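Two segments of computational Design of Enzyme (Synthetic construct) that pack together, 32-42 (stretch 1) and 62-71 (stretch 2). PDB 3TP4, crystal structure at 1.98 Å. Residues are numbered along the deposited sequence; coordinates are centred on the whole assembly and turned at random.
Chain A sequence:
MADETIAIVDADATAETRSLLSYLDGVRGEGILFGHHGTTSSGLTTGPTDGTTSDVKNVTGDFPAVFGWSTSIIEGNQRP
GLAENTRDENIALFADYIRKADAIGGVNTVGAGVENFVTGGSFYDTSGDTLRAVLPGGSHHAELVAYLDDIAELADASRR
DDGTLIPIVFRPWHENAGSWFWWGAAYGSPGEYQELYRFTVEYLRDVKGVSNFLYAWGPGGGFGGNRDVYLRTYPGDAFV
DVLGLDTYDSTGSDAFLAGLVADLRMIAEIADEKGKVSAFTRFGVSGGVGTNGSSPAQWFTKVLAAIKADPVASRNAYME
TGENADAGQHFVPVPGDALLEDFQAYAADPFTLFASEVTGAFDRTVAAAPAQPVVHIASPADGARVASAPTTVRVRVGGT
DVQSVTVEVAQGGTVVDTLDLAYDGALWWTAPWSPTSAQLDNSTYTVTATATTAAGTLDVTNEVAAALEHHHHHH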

# COMPACT_ATOMS: atom_id res chain seq x y z
N ILE A 32 -19.01 -3.50 2.11
CA ILE A 32 -17.64 -3.55 1.62
C ILE A 32 -17.58 -2.87 0.25
O ILE A 32 -18.32 -3.23 -0.67
N LEU A 33 -16.75 -1.84 0.12
CA LEU A 33 -16.67 -1.10 -1.13
C LEU A 33 -16.04 -1.97 -2.21
O LEU A 33 -14.94 -2.52 -2.04
N PHE A 34 -16.72 -2.09 -3.35
CA PHE A 34 -16.13 -2.78 -4.49
C PHE A 34 -15.20 -1.85 -5.25
O PHE A 34 -15.56 -0.72 -5.59
N GLY A 35 -13.99 -2.33 -5.53
CA GLY A 35 -13.01 -1.55 -6.28
C GLY A 35 -12.60 -2.23 -7.57
O GLY A 35 -12.67 -3.45 -7.71
N HIS A 36 -12.17 -1.42 -8.53
CA HIS A 36 -11.73 -1.93 -9.82
C HIS A 36 -10.54 -1.12 -10.31
O HIS A 36 -10.55 0.11 -10.24
N HIS A 37 -9.53 -1.82 -10.80
CA HIS A 37 -8.27 -1.21 -11.23
C HIS A 37 -8.39 -0.63 -12.64
O HIS A 37 -8.87 -1.30 -13.56
N GLY A 38 -7.97 0.62 -12.79
CA GLY A 38 -8.01 1.32 -14.07
C GLY A 38 -9.41 1.31 -14.64
O GLY A 38 -9.61 1.03 -15.83
N THR A 39 -10.39 1.61 -13.80
CA THR A 39 -11.76 1.29 -14.15
C THR A 39 -12.32 2.19 -15.24
O THR A 39 -13.18 1.77 -16.01
N THR A 40 -11.82 3.43 -15.31
CA THR A 40 -12.23 4.37 -16.35
C THR A 40 -11.14 4.56 -17.41
O THR A 40 -11.27 5.44 -18.26
N SER A 41 -10.10 3.74 -17.36
CA SER A 41 -8.97 3.90 -18.27
C SER A 41 -8.78 2.69 -19.19
O SER A 41 -8.21 2.81 -20.27
N SER A 42 -9.26 1.52 -18.75
CA SER A 42 -9.24 0.31 -19.57
C SER A 42 -10.62 -0.34 -19.53
O SER A 42 -11.13 -0.61 -18.45
N ASP A 62 -23.66 1.14 -11.97
CA ASP A 62 -22.91 2.10 -11.13
C ASP A 62 -21.39 1.94 -11.27
O ASP A 62 -20.89 0.88 -11.63
N PHE A 63 -20.65 3.01 -10.98
CA PHE A 63 -19.20 2.93 -10.95
C PHE A 63 -18.80 2.25 -9.65
O PHE A 63 -19.59 2.21 -8.71
N PRO A 64 -17.57 1.71 -9.58
CA PRO A 64 -17.12 1.11 -8.32
C PRO A 64 -16.96 2.18 -7.25
O PRO A 64 -16.81 3.36 -7.58
N ALA A 65 -17.00 1.77 -5.99
CA ALA A 65 -16.78 2.70 -4.88
C ALA A 65 -15.29 3.01 -4.76
O ALA A 65 -14.91 4.08 -4.26
N VAL A 66 -14.45 2.08 -5.19
CA VAL A 66 -13.00 2.29 -5.15
C VAL A 66 -12.41 2.25 -6.57
O VAL A 66 -12.66 1.32 -7.33
N PHE A 67 -11.67 3.29 -6.93
CA PHE A 67 -10.99 3.37 -8.23
C PHE A 67 -9.51 3.11 -7.99
O PHE A 67 -8.84 3.90 -7.32
N GLY A 68 -8.99 2.00 -8.51
CA GLY A 68 -7.59 1.68 -8.32
C GLY A 68 -6.73 2.11 -9.50
O GLY A 68 -7.21 2.16 -10.63
N TRP A 69 -5.46 2.43 -9.24
CA TRP A 69 -4.52 2.88 -10.26
C TRP A 69 -3.10 2.44 -9.90
O TRP A 69 -2.78 2.26 -8.73
N SER A 70 -2.24 2.30 -10.91
CA SER A 70 -0.83 1.97 -10.66
C SER A 70 0.05 3.18 -10.93
O SER A 70 -0.25 3.96 -11.82
N THR A 71 1.14 3.33 -10.18
CA THR A 71 2.07 4.43 -10.45
C THR A 71 2.72 4.26 -11.82
O THR A 71 3.28 5.20 -12.38

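Two parallel strands, 32-37 and 66-70, set the frame, and the side chains fill what the backbone ladder leaves open. Ile32 takes no part; the contact begins at Leu33, whose CA-to-CB bond points toward stretch 2. With chi1 in m and chi2 between wells at -138°, it brings CD1 to 3.5 Å from Ala65 CB, while Leu33 CB lies 4.0 Å from Val66 CG2, a small apolar cluster at the start of the pairing.

Phe34 sets off sideways in the t rotamer, and its CD2 reaches Pro64 CB at 3.8 Å. Its carbonyl does the polar work: Phe34 O accepts from Val66 N at 3.0 Å and, weakly, from Ala65 N at 2.9 Å. Gly35 then meets Val66 at a CA-CA distance of only 4.0 Å. A CB on Gly35 would fall 2.8 Å from Val66 CG1, a clash, so the t rotamer of Val66 occupies space that the glycine leaves free.

His36 shares a face of the sheet with Phe67. Its backbone bonds to stretch 2 through both its N and its O: His36 N donates to Val66 O and His36 O accepts from Gly68 N, each at 3.0 Å. The side chain, chi1 t, leads away at its end and turns back to its own stretch, where ND1 hydrogen-bonds Thr39 OG1 at 2.8 Å; this helps join the strand to the loop that follows.

His37 lies on the other face, again in t, and its end comes nearer to stretch 2. The ring passes across Gly68, with Gly68 O over one face, and a CB on Gly68 would sit tightly, 3.1 Å from His37 ND1. At the ring edge, His37 NE2 and Ser70 OG, the serine in m, share a hydrogen bond of 2.7 Å.

Gly38 ends the ladder, its N donating to Gly68 O at 2.8 Å. Its positive phi suits glycine, and a CB would clash with Ser41 OG at 2.9 Å. A water bridges the stretches here: it accepts from Thr39 N at 2.8 Å and donates to Gly68 O at 2.6 Å.

The loop then supplies small side chains to large rings. Thr39, chi1 t, places CG2 3.4 Å from Phe67 CD2 and 3.7 Å from Pro64 CG. Thr40, chi1 p, sets CG2 3.8 Å from Phe67 CE2, at the ring edge, and OG1 3.4 Å from Trp69 CH2. Trp69 starts away from stretch 1, but its m rotamer brings the indole back, and Ser41 OG meets its edge at CZ3, 3.6 Å away.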

# COMPACT_ATOMS: atom_id res chain seq x y z
CB ILE A 32 -17.10 -4.99 1.60
CG1 ILE A 32 -15.60 -5.02 1.29
CG2 ILE A 32 -17.91 -5.85 0.63
CD1 ILE A 32 -14.91 -6.34 1.65
CB LEU A 33 -15.83 0.18 -1.00
CG LEU A 33 -15.88 1.24 0.12
CD1 LEU A 33 -15.80 2.65 -0.46
CD2 LEU A 33 -17.04 1.13 1.07
CB PHE A 34 -17.21 -3.30 -5.45
CG PHE A 34 -16.63 -3.82 -6.74
CD1 PHE A 34 -15.92 -5.01 -6.75
CD2 PHE A 34 -16.74 -3.08 -7.91
CE1 PHE A 34 -15.38 -5.49 -7.93
CE2 PHE A 34 -16.20 -3.55 -9.10
CZ PHE A 34 -15.53 -4.75 -9.12
CB HIS A 36 -12.88 -1.87 -10.84
CG HIS A 36 -12.57 -2.53 -12.15
ND1 HIS A 36 -12.99 -2.01 -13.36
CD2 HIS A 36 -11.89 -3.67 -12.44
CE1 HIS A 36 -12.58 -2.79 -14.34
NE2 HIS A 36 -11.91 -3.81 -13.81
CB HIS A 37 -7.15 -2.25 -11.18
CG HIS A 37 -5.78 -1.65 -11.02
ND1 HIS A 37 -5.31 -1.21 -9.81
CD2 HIS A 37 -4.80 -1.42 -11.92
CE1 HIS A 37 -4.08 -0.73 -9.96
NE2 HIS A 37 -3.75 -0.85 -11.24
CB THR A 39 -12.69 1.27 -12.92
OG1 THR A 39 -13.92 0.61 -13.26
CG2 THR A 39 -12.99 2.68 -12.43
CB THR A 40 -12.61 5.76 -15.78
OG1 THR A 40 -11.52 6.31 -15.03
CG2 THR A 40 -13.86 5.68 -14.90
CB SER A 41 -7.68 4.19 -17.48
OG SER A 41 -7.43 3.19 -16.50
CB SER A 42 -8.21 -0.68 -19.04
OG SER A 42 -6.94 -0.07 -18.88
CB ASP A 62 -23.30 1.95 -9.66
CG ASP A 62 -23.03 3.22 -8.84
OD1 ASP A 62 -22.44 4.18 -9.38
OD2 ASP A 62 -23.40 3.24 -7.65
CB PHE A 63 -18.59 4.32 -11.03
CG PHE A 63 -18.81 5.01 -12.34
CD1 PHE A 63 -19.95 5.78 -12.55
CD2 PHE A 63 -17.88 4.91 -13.36
CE1 PHE A 63 -20.15 6.43 -13.77
CE2 PHE A 63 -18.09 5.56 -14.59
CZ PHE A 63 -19.21 6.31 -14.79
CB PRO A 64 -15.75 0.52 -8.66
CG PRO A 64 -15.30 1.28 -9.88
CD PRO A 64 -16.53 1.67 -10.63
CB ALA A 65 -17.30 2.12 -3.56
CB VAL A 66 -12.30 1.27 -4.24
CG1 VAL A 66 -10.81 1.21 -4.55
CG2 VAL A 66 -12.55 1.62 -2.74
CB PHE A 67 -11.13 4.79 -8.82
CG PHE A 67 -12.52 5.12 -9.35
CD1 PHE A 67 -13.63 5.07 -8.52
CD2 PHE A 67 -12.70 5.53 -10.67
CE1 PHE A 67 -14.91 5.40 -9.00
CE2 PHE A 67 -13.97 5.86 -11.15
CZ PHE A 67 -15.07 5.80 -10.32
CB TRP A 69 -4.49 4.40 -10.32
CG TRP A 69 -5.78 5.07 -10.30
CD1 TRP A 69 -6.35 5.71 -9.24
CD2 TRP A 69 -6.67 5.25 -11.40
NE1 TRP A 69 -7.54 6.26 -9.61
CE2 TRP A 69 -7.76 5.99 -10.94
CE3 TRP A 69 -6.65 4.83 -12.74
CZ2 TRP A 69 -8.84 6.34 -11.76
CZ3 TRP A 69 -7.71 5.18 -13.56
CH2 TRP A 69 -8.79 5.91 -13.07
CB SER A 70 -0.38 0.81 -11.56
OG SER A 70 -1.09 -0.37 -11.25
CB THR A 71 3.17 4.53 -9.39
OG1 THR A 71 3.87 3.29 -9.30
CG2 THR A 71 2.56 4.89 -8.03
O HOH W 1 -9.50 3.08 -11.53